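Local structure of antibiotic biosynthesis monooxygenase family protein (Shewanella oneidensis, 2BBE) at residues A45-Y50 with E66-I71; V15-F20 with E101-V106; A29-L34 with R60-V65; S19-E24 with L94-H99. The protein is of unproven function but may act as a small monooxygenase, built on a ferredoxin-like fold of the dimeric alpha/beta-barrel superfamily. All blocks are in the same frame, centred on the assembly; numbering follows the deposited sequence.

Contact 1: A45-Y50 with E66-I71; sequences AGCIRY and EKFVDI
Strands 47-50 and 66-68 run antiparallel at 178°, and a classic beta bulge breaks their register, with I48 and R49 both facing K67. K67 O is therefore gripped twice, by I48 N at 2.8 Å and by R49 N at 3.0 Å, the latter along a lone pair. At the hairpin's open end V69 N bonds to G46 O; with no side chain on G46, V69 CG2 packs on G46 CA at 3.7 Å, while I48 CG1 meets V69 CG1 at 3.9 Å, the side chains crossing obliquely. On one face the F68 ring lies obliquely against C47, whose SG is 4.9 Å from the ring centroid. Y50 and E66 point the same way, ring and carboxylate 61° apart, E66 CD meeting the ring edge at Y50 CE1 (3.6 Å), while a water joins Y50 OH to E66 OE2. On the other face two long chains, each bent at chi3, cross obliquely and bring K67 CE over one face of the R49 guanidinium. Their cationic ends, R49 NH2 and K67 NZ, are 3.7 Å apart. R49 forms a salt bridge with E51 of a neighbouring subunit and K67 bonds to Q105, so the like charges are probably offset by groups beyond the hairpin.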
loop_
_atom_site.group_PDB
_atom_site.type_symbol
_atom_site.label_atom_id
_atom_site.label_comp_id
_atom_site.label_asym_id
_atom_site.label_seq_id
_atom_site.Cartn_x
_atom_site.Cartn_y
_atom_site.Cartn_z
ATOM N N ALA A 45 11.046 -10.417 -6.308
ATOM C CA ALA A 45 9.734 -10.904 -6.751
ATOM C C ALA A 45 8.722 -11.013 -5.590
ATOM O O ALA A 45 7.531 -10.742 -5.764
ATOM C CB ALA A 45 9.879 -12.245 -7.450
ATOM N N GLY A 46 9.210 -11.411 -4.415
ATOM C CA GLY A 46 8.349 -11.623 -3.252
ATOM C C GLY A 46 8.285 -10.468 -2.251
ATOM O O GLY A 46 7.641 -10.598 -1.212
ATOM N N CYS A 47 8.909 -9.337 -2.573
ATOM C CA CYS A 47 8.781 -8.129 -1.754
ATOM C C CYS A 47 7.508 -7.350 -2.091
ATOM O O CYS A 47 7.281 -6.987 -3.262
ATOM C CB CYS A 47 9.986 -7.208 -1.927
ATOM S SG CYS A 47 9.815 -5.678 -0.943
ATOM N N ILE A 48 6.672 -7.116 -1.083
ATOM C CA ILE A 48 5.431 -6.318 -1.256
ATOM C C ILE A 48 5.665 -4.869 -0.856
ATOM O O ILE A 48 5.235 -3.941 -1.550
ATOM C CB ILE A 48 4.241 -6.902 -0.429
ATOM C CG1 ILE A 48 3.882 -8.315 -0.914
ATOM C CG2 ILE A 48 2.999 -5.959 -0.426
ATOM C CD1 ILE A 48 2.918 -9.082 0.067
ATOM N N ARG A 49 6.394 -4.688 0.245
ATOM C CA ARG A 49 6.606 -3.395 0.851
ATOM C C ARG A 49 7.969 -3.370 1.510
ATOM O O ARG A 49 8.392 -4.337 2.180
ATOM C CB ARG A 49 5.503 -3.092 1.903
ATOM C CG ARG A 49 5.704 -1.831 2.682
ATOM C CD ARG A 49 4.621 -1.639 3.784
ATOM N NE ARG A 49 3.266 -1.676 3.224
ATOM C CZ ARG A 49 2.172 -1.991 3.919
ATOM N NH1 ARG A 49 2.265 -2.305 5.209
ATOM N NH2 ARG A 49 0.985 -1.973 3.332
ATOM N N TYR A 50 8.661 -2.255 1.328
ATOM C CA TYR A 50 9.958 -2.053 1.987
ATOM C C TYR A 50 10.206 -0.565 2.180
ATOM O O TYR A 50 10.854 0.095 1.342
ATOM C CB TYR A 50 11.048 -2.693 1.136
ATOM C CG TYR A 50 12.356 -2.943 1.837
ATOM C CD1 TYR A 50 12.446 -3.851 2.911
ATOM C CD2 TYR A 50 13.510 -2.323 1.384
ATOM C CE1 TYR A 50 13.675 -4.117 3.538
ATOM C CE2 TYR A 50 14.754 -2.588 1.988
ATOM C CZ TYR A 50 14.814 -3.478 3.061
ATOM O OH TYR A 50 16.036 -3.716 3.622
ATOM N N GLU A 66 8.104 -3.477 6.549
ATOM C CA GLU A 66 8.283 -4.399 5.434
ATOM C C GLU A 66 7.116 -5.373 5.330
ATOM O O GLU A 66 6.449 -5.654 6.341
ATOM C CB GLU A 66 9.578 -5.227 5.632
ATOM C CG GLU A 66 10.807 -4.435 6.125
ATOM C CD GLU A 66 12.019 -5.333 6.436
ATOM O OE1 GLU A 66 11.984 -6.552 6.138
ATOM O OE2 GLU A 66 13.026 -4.807 6.973
ATOM N N LYS A 67 6.916 -5.901 4.121
ATOM C CA LYS A 67 5.950 -6.985 3.874
ATOM C C LYS A 67 6.424 -7.841 2.703
ATOM O O LYS A 67 6.885 -7.319 1.676
ATOM C CB LYS A 67 4.531 -6.438 3.621
ATOM C CG LYS A 67 3.406 -7.468 3.838
ATOM C CD LYS A 67 1.999 -6.942 3.439
ATOM C CE LYS A 67 1.434 -5.890 4.404
ATOM N NZ LYS A 67 0.006 -5.441 4.038
ATOM N N PHE A 68 6.314 -9.159 2.870
ATOM C CA PHE A 68 6.735 -10.154 1.878
ATOM C C PHE A 68 5.617 -11.160 1.661
ATOM O O PHE A 68 4.779 -11.376 2.546
ATOM C CB PHE A 68 8.021 -10.883 2.331
ATOM C CG PHE A 68 9.197 -9.968 2.449
ATOM C CD1 PHE A 68 9.427 -9.263 3.638
ATOM C CD2 PHE A 68 10.050 -9.765 1.352
ATOM C CE1 PHE A 68 10.509 -8.368 3.743
ATOM C CE2 PHE A 68 11.122 -8.876 1.437
ATOM C CZ PHE A 68 11.352 -8.179 2.627
ATOM N N VAL A 69 5.590 -11.760 0.471
ATOM C CA VAL A 69 4.484 -12.648 0.100
ATOM C C VAL A 69 4.374 -13.871 1.033
ATOM O O VAL A 69 3.291 -14.433 1.214
ATOM C CB VAL A 69 4.574 -13.084 -1.391
ATOM C CG1 VAL A 69 4.440 -11.862 -2.318
ATOM C CG2 VAL A 69 5.861 -13.819 -1.662
ATOM N N ASP A 70 5.502 -14.279 1.622
ATOM C CA ASP A 70 5.525 -15.443 2.525
ATOM C C ASP A 70 6.868 -15.553 3.211
ATOM O O ASP A 70 7.752 -14.756 2.947
ATOM C CB ASP A 70 5.149 -16.761 1.815
ATOM C CG ASP A 70 6.044 -17.095 0.611
ATOM O OD1 ASP A 70 7.233 -16.735 0.561
ATOM O OD2 ASP A 70 5.523 -17.761 -0.308
ATOM N N ILE A 71 7.005 -16.528 4.111
ATOM C CA ILE A 71 8.231 -16.664 4.878
ATOM C C ILE A 71 9.418 -17.060 3.974
ATOM O O ILE A 71 10.518 -16.596 4.182
ATOM C CB ILE A 71 8.053 -17.655 6.096
ATOM C CG1 ILE A 71 9.246 -17.549 7.068
ATOM C CG2 ILE A 71 7.806 -19.116 5.616
ATOM C CD1 ILE A 71 9.381 -16.168 7.684
HETATM O O HOH W 1 3.980 -3.862 6.696
HETATM O O HOH W 2 15.818 -5.636 5.865
#

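Contact 2: V15-F20 with E101-V106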
loop_
_atom_site.group_PDB
_atom_site.type_symbol
_atom_site.label_atom_id
_atom_site.label_comp_id
_atom_site.label_asym_id
_atom_site.label_seq_id
_atom_site.Cartn_x
_atom_site.Cartn_y
_atom_site.Cartn_z
ATOM N N VAL A 15 4.965 -9.780 7.717
ATOM C CA VAL A 15 5.248 -8.372 7.998
ATOM C C VAL A 15 6.504 -8.311 8.873
ATOM O O VAL A 15 6.688 -9.155 9.748
ATOM C CB VAL A 15 4.024 -7.678 8.674
ATOM C CG1 VAL A 15 4.416 -6.298 9.317
ATOM C CG2 VAL A 15 2.892 -7.480 7.627
ATOM N N CYS A 16 7.374 -7.342 8.624
ATOM C CA CYS A 16 8.533 -7.154 9.497
ATOM C C CYS A 16 8.715 -5.695 9.831
ATOM O O CYS A 16 8.608 -4.813 8.947
ATOM C CB CYS A 16 9.826 -7.709 8.854
ATOM S SG CYS A 16 11.326 -7.479 9.869
ATOM N N VAL A 17 8.976 -5.427 11.106
ATOM C CA VAL A 17 9.365 -4.091 11.541
ATOM C C VAL A 17 10.766 -4.199 12.146
ATOM O O VAL A 17 10.984 -4.969 13.087
ATOM C CB VAL A 17 8.380 -3.488 12.567
ATOM C CG1 VAL A 17 8.873 -2.102 13.034
ATOM C CG2 VAL A 17 6.953 -3.373 11.956
ATOM N N ALA A 18 11.711 -3.446 11.601
ATOM C CA ALA A 18 13.116 -3.536 12.038
ATOM C C ALA A 18 13.599 -2.119 12.345
ATOM O O ALA A 18 13.712 -1.280 11.433
ATOM C CB ALA A 18 13.983 -4.204 10.913
ATOM N N SER A 19 13.853 -1.841 13.627
ATOM C CA SER A 19 14.230 -0.502 14.063
ATOM C C SER A 19 15.674 -0.518 14.490
ATOM O O SER A 19 16.142 -1.496 15.102
ATOM C CB SER A 19 13.354 0.004 15.222
ATOM O OG SER A 19 13.445 -0.847 16.364
ATOM N N PHE A 20 16.365 0.571 14.177
ATOM C CA PHE A 20 17.791 0.711 14.453
ATOM C C PHE A 20 18.047 2.036 15.117
ATOM O O PHE A 20 17.649 3.083 14.588
ATOM C CB PHE A 20 18.594 0.612 13.152
ATOM C CG PHE A 20 18.343 -0.666 12.405
ATOM C CD1 PHE A 20 19.066 -1.824 12.721
ATOM C CD2 PHE A 20 17.321 -0.737 11.450
ATOM C CE1 PHE A 20 18.806 -3.028 12.064
ATOM C CE2 PHE A 20 17.055 -1.924 10.793
ATOM C CZ PHE A 20 17.798 -3.075 11.090
ATOM N N GLU A 101 11.266 -7.542 14.510
ATOM C CA GLU A 101 10.100 -8.343 14.870
ATOM C C GLU A 101 9.330 -8.710 13.615
ATOM O O GLU A 101 9.079 -7.848 12.781
ATOM C CB GLU A 101 9.158 -7.561 15.805
ATOM C CG GLU A 101 8.092 -8.473 16.477
ATOM C CD GLU A 101 8.061 -8.316 18.004
ATOM O OE1 GLU A 101 8.743 -7.407 18.537
ATOM O OE2 GLU A 101 7.339 -9.090 18.670
ATOM N N THR A 102 8.948 -9.982 13.484
ATOM C CA THR A 102 8.085 -10.383 12.354
ATOM C C THR A 102 6.678 -10.657 12.848
ATOM O O THR A 102 6.475 -10.971 14.037
ATOM C CB THR A 102 8.626 -11.628 11.590
ATOM O OG1 THR A 102 8.631 -12.750 12.480
ATOM C CG2 THR A 102 10.050 -11.358 11.058
ATOM N N TYR A 103 5.716 -10.527 11.937
ATOM C CA TYR A 103 4.307 -10.548 12.259
ATOM C C TYR A 103 3.503 -11.223 11.141
ATOM O O TYR A 103 3.981 -11.317 9.999
ATOM C CB TYR A 103 3.800 -9.110 12.309
ATOM C CG TYR A 103 4.333 -8.229 13.414
ATOM C CD1 TYR A 103 5.510 -7.470 13.242
ATOM C CD2 TYR A 103 3.615 -8.086 14.606
ATOM C CE1 TYR A 103 5.966 -6.602 14.264
ATOM C CE2 TYR A 103 4.070 -7.241 15.635
ATOM C CZ TYR A 103 5.237 -6.503 15.451
ATOM O OH TYR A 103 5.666 -5.657 16.455
ATOM N N HIS A 104 2.282 -11.652 11.479
ATOM C CA HIS A 104 1.202 -11.899 10.517
ATOM C C HIS A 104 0.175 -10.780 10.650
ATOM O O HIS A 104 -0.119 -10.306 11.768
ATOM C CB HIS A 104 0.496 -13.227 10.799
ATOM C CG HIS A 104 1.326 -14.424 10.467
ATOM N ND1 HIS A 104 1.589 -15.415 11.380
ATOM C CD2 HIS A 104 1.949 -14.789 9.321
ATOM C CE1 HIS A 104 2.333 -16.349 10.815
ATOM N NE2 HIS A 104 2.575 -15.986 9.569
ATOM N N GLN A 105 -0.402 -10.393 9.519
ATOM C CA GLN A 105 -1.378 -9.326 9.499
ATOM C C GLN A 105 -2.729 -9.851 9.936
ATOM O O GLN A 105 -3.094 -10.982 9.608
ATOM C CB GLN A 105 -1.460 -8.672 8.115
ATOM C CG GLN A 105 -2.276 -7.355 8.113
ATOM C CD GLN A 105 -2.399 -6.715 6.723
ATOM O OE1 GLN A 105 -1.870 -7.226 5.733
ATOM N NE2 GLN A 105 -3.113 -5.613 6.652
ATOM N N VAL A 106 -3.437 -9.029 10.712
ATOM C CA VAL A 106 -4.823 -9.280 11.131
ATOM C C VAL A 106 -5.773 -8.440 10.258
ATOM O O VAL A 106 -5.722 -7.200 10.281
ATOM C CB VAL A 106 -5.057 -8.889 12.624
ATOM C CG1 VAL A 106 -6.538 -9.176 13.062
ATOM C CG2 VAL A 106 -4.064 -9.589 13.521
#
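The pairing of V15 with Y103 sets V15 CB on Y103 CB at 3.9 Å, the two side chains crossing obliquely. With Y103 CG anti to the carbonyl carbon (chi1 -67°), the ring extends toward V17, and one valine methyl, V17 CG2, meets Y103 CE1 obliquely at 4.1 Å. V15 O lies near the plane of that ring, at its edge. Branched valines suit this extended backbone. Beneath them run four backbone bonds: V15 and Y103 exchange N-H and carbonyl in both directions, as do V17 and E101; the straightest, from V15 N to Y103 O, is 2.9 Å long at 171°. C16 and T102 form the non-hydrogen-bonded pair between, with their side chains on the other face, where F74 of helix 71-78 touches both. This joins the first and last strands of the ferredoxin-like sheet, central 8-22 and 95-107, outermost in the chain's own sheet, as in dimeric alpha/beta barrels. Further out, a neighbouring subunit fixes the polar ends: T63 holds Y103 OH, R56 holds T102 OG1, and E101 OE2 meets both S55 and R61. E101 OE1 is bound nearer home by H99 NE2. Residues 103-106 also pair antiparallel with a strand of that subunit, carrying the sheet across the interface.

Contact 3: A29-L34 with R60-V65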
loop_
_atom_site.group_PDB
_atom_site.type_symbol
_atom_site.label_atom_id
_atom_site.label_comp_id
_atom_site.label_asym_id
_atom_site.label_seq_id
_atom_site.Cartn_x
_atom_site.Cartn_y
_atom_site.Cartn_z
ATOM N N ALA A 29 24.616 8.738 8.354
ATOM C CA ALA A 29 25.277 7.529 7.807
ATOM C C ALA A 29 24.348 6.300 7.869
ATOM O O ALA A 29 24.302 5.501 6.934
ATOM C CB ALA A 29 26.598 7.250 8.533
ATOM N N LEU A 30 23.593 6.171 8.959
ATOM C CA LEU A 30 22.680 5.032 9.086
ATOM C C LEU A 30 21.529 5.107 8.080
ATOM O O LEU A 30 21.203 4.106 7.446
ATOM C CB LEU A 30 22.134 4.916 10.503
ATOM C CG LEU A 30 21.157 3.742 10.707
ATOM C CD1 LEU A 30 21.855 2.372 10.394
ATOM C CD2 LEU A 30 20.555 3.776 12.093
ATOM N N ILE A 31 20.920 6.289 7.942
ATOM C CA ILE A 31 19.820 6.459 6.976
ATOM C C ILE A 31 20.349 6.104 5.582
ATOM O O ILE A 31 19.695 5.376 4.847
ATOM C CB ILE A 31 19.215 7.911 6.965
ATOM C CG1 ILE A 31 18.637 8.298 8.347
ATOM C CG2 ILE A 31 18.123 8.062 5.858
ATOM C CD1 ILE A 31 18.402 9.826 8.540
ATOM N N ALA A 32 21.522 6.625 5.226
ATOM C CA ALA A 32 22.123 6.323 3.920
ATOM C C ALA A 32 22.368 4.824 3.680
ATOM O O ALA A 32 22.064 4.310 2.591
ATOM C CB ALA A 32 23.408 7.129 3.707
ATOM N N ALA A 33 22.897 4.139 4.697
ATOM C CA ALA A 33 23.209 2.710 4.630
ATOM C C ALA A 33 21.932 1.891 4.425
ATOM O O ALA A 33 21.888 0.970 3.585
ATOM C CB ALA A 33 23.934 2.257 5.903
ATOM N N LEU A 34 20.889 2.234 5.183
ATOM C CA LEU A 34 19.589 1.533 5.050
ATOM C C LEU A 34 18.922 1.880 3.710
ATOM O O LEU A 34 18.344 1.011 3.049
ATOM C CB LEU A 34 18.666 1.871 6.236
ATOM C CG LEU A 34 19.136 1.269 7.585
ATOM C CD1 LEU A 34 18.405 1.917 8.751
ATOM C CD2 LEU A 34 18.944 -0.265 7.629
ATOM N N ARG A 60 17.558 9.686 16.407
ATOM C CA ARG A 60 18.576 8.656 16.078
ATOM C C ARG A 60 17.965 7.338 15.585
ATOM O O ARG A 60 18.688 6.457 15.085
ATOM C CB ARG A 60 19.520 8.381 17.259
ATOM C CG ARG A 60 20.581 9.478 17.480
ATOM C CD ARG A 60 21.483 9.168 18.670
ATOM N NE ARG A 60 22.204 10.362 19.110
ATOM C CZ ARG A 60 22.888 10.473 20.247
ATOM N NH1 ARG A 60 22.973 9.454 21.095
ATOM N NH2 ARG A 60 23.490 11.618 20.535
ATOM N N ARG A 61 16.646 7.172 15.731
ATOM C CA ARG A 61 15.971 5.927 15.326
ATOM C C ARG A 61 15.546 5.934 13.852
ATOM O O ARG A 61 14.863 6.873 13.410
ATOM C CB ARG A 61 14.737 5.681 16.210
ATOM C CG ARG A 61 13.886 4.459 15.780
ATOM C CD ARG A 61 13.030 3.942 16.916
ATOM N NE ARG A 61 13.856 3.355 17.966
ATOM C CZ ARG A 61 13.989 3.802 19.205
ATOM N NH1 ARG A 61 13.301 4.863 19.635
ATOM N NH2 ARG A 61 14.809 3.147 20.029
ATOM N N VAL A 62 15.922 4.886 13.119
ATOM C CA VAL A 62 15.550 4.705 11.720
ATOM C C VAL A 62 14.928 3.298 11.616
ATOM O O VAL A 62 15.514 2.334 12.134
ATOM C CB VAL A 62 16.796 4.822 10.801
ATOM C CG1 VAL A 62 16.379 4.943 9.349
ATOM C CG2 VAL A 62 17.653 6.069 11.185
ATOM N N THR A 63 13.765 3.174 10.972
ATOM C CA THR A 63 12.984 1.928 11.028
ATOM C C THR A 63 12.457 1.497 9.664
ATOM O O THR A 63 11.875 2.313 8.939
ATOM C CB THR A 63 11.786 2.102 12.007
ATOM O OG1 THR A 63 12.299 2.380 13.312
ATOM C CG2 THR A 63 10.853 0.857 12.051
ATOM N N PHE A 64 12.652 0.220 9.321
ATOM C CA PHE A 64 12.026 -0.361 8.146
ATOM C C PHE A 64 10.667 -0.978 8.484
ATOM O O PHE A 64 10.522 -1.705 9.477
ATOM C CB PHE A 64 12.922 -1.472 7.521
ATOM C CG PHE A 64 13.791 -0.994 6.381
ATOM C CD1 PHE A 64 13.215 -0.464 5.215
ATOM C CD2 PHE A 64 15.184 -1.107 6.457
ATOM C CE1 PHE A 64 14.023 -0.032 4.152
ATOM C CE2 PHE A 64 15.988 -0.691 5.398
ATOM C CZ PHE A 64 15.414 -0.135 4.264
ATOM N N VAL A 65 9.692 -0.714 7.619
ATOM C CA VAL A 65 8.382 -1.348 7.673
ATOM C C VAL A 65 8.249 -2.161 6.391
ATOM O O VAL A 65 8.309 -1.607 5.276
ATOM C CB VAL A 65 7.264 -0.281 7.790
ATOM C CG1 VAL A 65 5.855 -0.914 7.524
ATOM C CG2 VAL A 65 7.357 0.396 9.190
#
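R60 O is held by two donors from one residue of the adjoining strand: the backbone N of S22 and, weakly, S22 OG. That anchors the start of strand 61-65, above which helix 29-34 runs at 13° to the strand direction, the short axes 9.2 Å apart. The side chains that meet between helix and strand are all apolar. V62 is the centre of the packing: its CB points at the helix, and its two methyls part among three helix side chains. V62 CG1, anti to the backbone N, meets L34 CD1 at 3.7 Å; V62 CG2 meets I31 CG1, also at 3.7 Å, and L30 CD2 at 3.8 Å. The leucines slide past V62 in the opposite direction, whereas I31 crosses it at about a right angle. L30 and L34 stand one helical turn apart, joined by the bond from L34 N to L30 O, so that both drop onto the sheet. Such a helix laid on an antiparallel sheet is the layered packing of the ferredoxin-like fold, and branched aliphatic side chains suit an interface where no polar group needs a partner from the other segment. F64, two residues further along the strand, comes up beside the helix: F64 CE2 touches L34 CD2 at 3.7 Å, and the ring edge at F64 CZ approaches L34 O, 3.4 Å away and near the ring plane. Its chi1 of -96°, well off a staggered value, brings the ring there. Y50 stacks on F64, while Y86 of helix 81-94 touches L30 and L34. R61 and T63 direct their CB bonds away from the helix, on the side that meets a neighbouring subunit.

Contact 4: S19-E24 with L94-H99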
loop_
_atom_site.group_PDB
_atom_site.type_symbol
_atom_site.label_atom_id
_atom_site.label_comp_id
_atom_site.label_asym_id
_atom_site.label_seq_id
_atom_site.Cartn_x
_atom_site.Cartn_y
_atom_site.Cartn_z
ATOM N N SER A 19 13.853 -1.841 13.627
ATOM C CA SER A 19 14.230 -0.502 14.063
ATOM C C SER A 19 15.674 -0.518 14.490
ATOM O O SER A 19 16.142 -1.496 15.102
ATOM C CB SER A 19 13.354 0.004 15.222
ATOM O OG SER A 19 13.445 -0.847 16.364
ATOM N N PHE A 20 16.365 0.571 14.177
ATOM C CA PHE A 20 17.791 0.711 14.453
ATOM C C PHE A 20 18.047 2.036 15.117
ATOM O O PHE A 20 17.649 3.083 14.588
ATOM C CB PHE A 20 18.594 0.612 13.152
ATOM C CG PHE A 20 18.343 -0.666 12.405
ATOM C CD1 PHE A 20 19.066 -1.824 12.721
ATOM C CD2 PHE A 20 17.321 -0.737 11.450
ATOM C CE1 PHE A 20 18.806 -3.028 12.064
ATOM C CE2 PHE A 20 17.055 -1.924 10.793
ATOM C CZ PHE A 20 17.798 -3.075 11.090
ATOM N N LEU A 21 18.701 1.994 16.282
ATOM C CA LEU A 21 19.060 3.226 16.995
ATOM C C LEU A 21 20.510 3.571 16.703
ATOM O O LEU A 21 21.415 2.852 17.143
ATOM C CB LEU A 21 18.887 3.045 18.506
ATOM C CG LEU A 21 19.112 4.303 19.364
ATOM C CD1 LEU A 21 17.975 5.338 19.148
ATOM C CD2 LEU A 21 19.209 3.913 20.827
ATOM N N SER A 22 20.749 4.668 15.986
ATOM C CA SER A 22 22.123 5.001 15.617
ATOM C C SER A 22 22.938 5.417 16.856
ATOM O O SER A 22 22.387 5.862 17.878
ATOM C CB SER A 22 22.187 6.096 14.543
ATOM O OG SER A 22 22.037 7.364 15.143
ATOM N N LYS A 23 24.250 5.234 16.764
ATOM C CA LYS A 23 25.177 5.877 17.701
ATOM C C LYS A 23 25.142 7.403 17.493
ATOM O O LYS A 23 24.685 7.879 16.440
ATOM C CB LYS A 23 26.600 5.349 17.468
ATOM C CG LYS A 23 26.739 3.834 17.705
ATOM C CD LYS A 23 28.125 3.311 17.316
ATOM C CE LYS A 23 28.301 1.841 17.796
ATOM N NZ LYS A 23 29.737 1.448 18.088
ATOM N N GLU A 24 25.597 8.150 18.505
ATOM C CA GLU A 24 25.746 9.601 18.412
ATOM C C GLU A 24 26.566 9.942 17.168
ATOM O O GLU A 24 27.620 9.342 16.935
ATOM C CB GLU A 24 26.435 10.131 19.682
ATOM C CG GLU A 24 26.626 11.651 19.753
ATOM C CD GLU A 24 27.304 12.106 21.046
ATOM O OE1 GLU A 24 28.316 11.488 21.454
ATOM O OE2 GLU A 24 26.825 13.093 21.655
ATOM N N LEU A 94 27.654 1.704 13.073
ATOM C CA LEU A 94 26.669 2.789 13.107
ATOM C C LEU A 94 25.595 2.694 14.180
ATOM O O LEU A 94 24.964 3.707 14.508
ATOM C CB LEU A 94 25.954 2.879 11.741
ATOM C CG LEU A 94 26.828 3.038 10.494
ATOM C CD1 LEU A 94 25.977 3.342 9.271
ATOM C CD2 LEU A 94 27.850 4.152 10.681
ATOM N N VAL A 95 25.318 1.488 14.675
ATOM C CA VAL A 95 24.120 1.245 15.487
ATOM C C VAL A 95 24.452 0.935 16.948
ATOM O O VAL A 95 25.337 0.100 17.211
ATOM C CB VAL A 95 23.251 0.115 14.841
ATOM C CG1 VAL A 95 22.093 -0.287 15.743
ATOM C CG2 VAL A 95 22.711 0.574 13.488
ATOM N N GLU A 96 23.745 1.592 17.865
ATOM C CA GLU A 96 23.860 1.329 19.304
ATOM C C GLU A 96 23.074 0.073 19.700
ATOM O O GLU A 96 23.572 -0.793 20.455
ATOM C CB GLU A 96 23.330 2.532 20.092
ATOM C CG GLU A 96 23.323 2.334 21.601
ATOM C CD GLU A 96 22.928 3.586 22.349
ATOM O OE1 GLU A 96 23.455 4.672 22.023
ATOM O OE2 GLU A 96 22.080 3.491 23.271
ATOM N N SER A 97 21.843 -0.022 19.200
ATOM C CA SER A 97 20.948 -1.129 19.515
ATOM C C SER A 97 19.883 -1.196 18.427
ATOM O O SER A 97 19.680 -0.217 17.683
ATOM C CB SER A 97 20.298 -0.962 20.898
ATOM O OG SER A 97 19.659 0.303 21.005
ATOM N N PHE A 98 19.198 -2.341 18.344
ATOM C CA PHE A 98 18.211 -2.535 17.298
ATOM C C PHE A 98 17.177 -3.546 17.761
ATOM O O PHE A 98 17.339 -4.177 18.797
ATOM C CB PHE A 98 18.890 -2.972 15.980
ATOM C CG PHE A 98 19.467 -4.380 16.010
ATOM C CD1 PHE A 98 20.665 -4.654 16.679
ATOM C CD2 PHE A 98 18.809 -5.421 15.359
ATOM C CE1 PHE A 98 21.202 -5.964 16.706
ATOM C CE2 PHE A 98 19.328 -6.735 15.379
ATOM C CZ PHE A 98 20.540 -7.002 16.048
ATOM N N HIS A 99 16.100 -3.675 17.000
ATOM C CA HIS A 99 15.094 -4.686 17.283
ATOM C C HIS A 99 14.452 -5.116 15.979
ATOM O O HIS A 99 14.122 -4.284 15.137
ATOM C CB HIS A 99 14.021 -4.146 18.240
ATOM C CG HIS A 99 13.040 -5.186 18.688
ATOM N ND1 HIS A 99 13.279 -6.014 19.766
ATOM C CD2 HIS A 99 11.830 -5.545 18.201
ATOM C CE1 HIS A 99 12.257 -6.836 19.929
ATOM N NE2 HIS A 99 11.361 -6.573 18.994
#
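The side chains of F20 and F98 lie side by side and point the same way, with no ring stack between them; F98 CB makes the closest approach, oblique to the ring, at 3.5 Å from F20 CD1, and the F98 ring lies further off. V95 CG2 also approaches F20 obliquely, at F20 CB. Beyond the two segments, Y86 meets F20 edge-to-face and M91 touches both phenylalanines, so the F20 ring is buried against helices 27-35 and 81-94, while F98 is exposed at the outer side. F98 CG takes the crowded position between the backbone N and carbonyl carbon (chi1 70°), and F98 CB closes on S19 O at 3.2 Å. On the reverse face L21 CD2 rests on S97 OG at 3.6 Å and against the carboxylate oxygen E96 OE2. The strands are antiparallel: S19 and H99 exchange two bonds, L21 N bonds to S97 O, and L21 O takes E96 N at 2.7 Å, nearly along the C=O axis. E96 and S97 both face L21, a classic beta bulge. Past it K23 N bonds to L94 O at 2.8 Å, and the extended K23 chain brings its CE to V95 O (3.5 Å). S22 OG, small enough to turn back, donates to K23 O and also bonds T27, whereas the buried S22 O has no partner in the model. A bulge where the chain turns a corner at E96 thus delivers helix 81-94 into strand 95-107, the last helix-to-strand connection of the ferredoxin-like fold.

All four contacts belong to one four-stranded sheet and the helices on it. Contacts 2 and 4 share S19 and F20 and follow the same strand pair, their centres about 17 Å apart. Contacts 1 and 3 lie on opposite sides of the chain's centre, about 19 Å apart between centres, yet strand 61-68 serves both. That strand ties the set together: E66 N bonds probably to C16 O (2.8 Å), linking contacts 1 and 2, while F20 N meets V62 O at the same length, tying contact 3 to both 2 and 4. Contacts 1, 2 and 3 touch the same neighbouring subunit; contact 4 touches no other chain of the assembly. No ligand marks a pocket here.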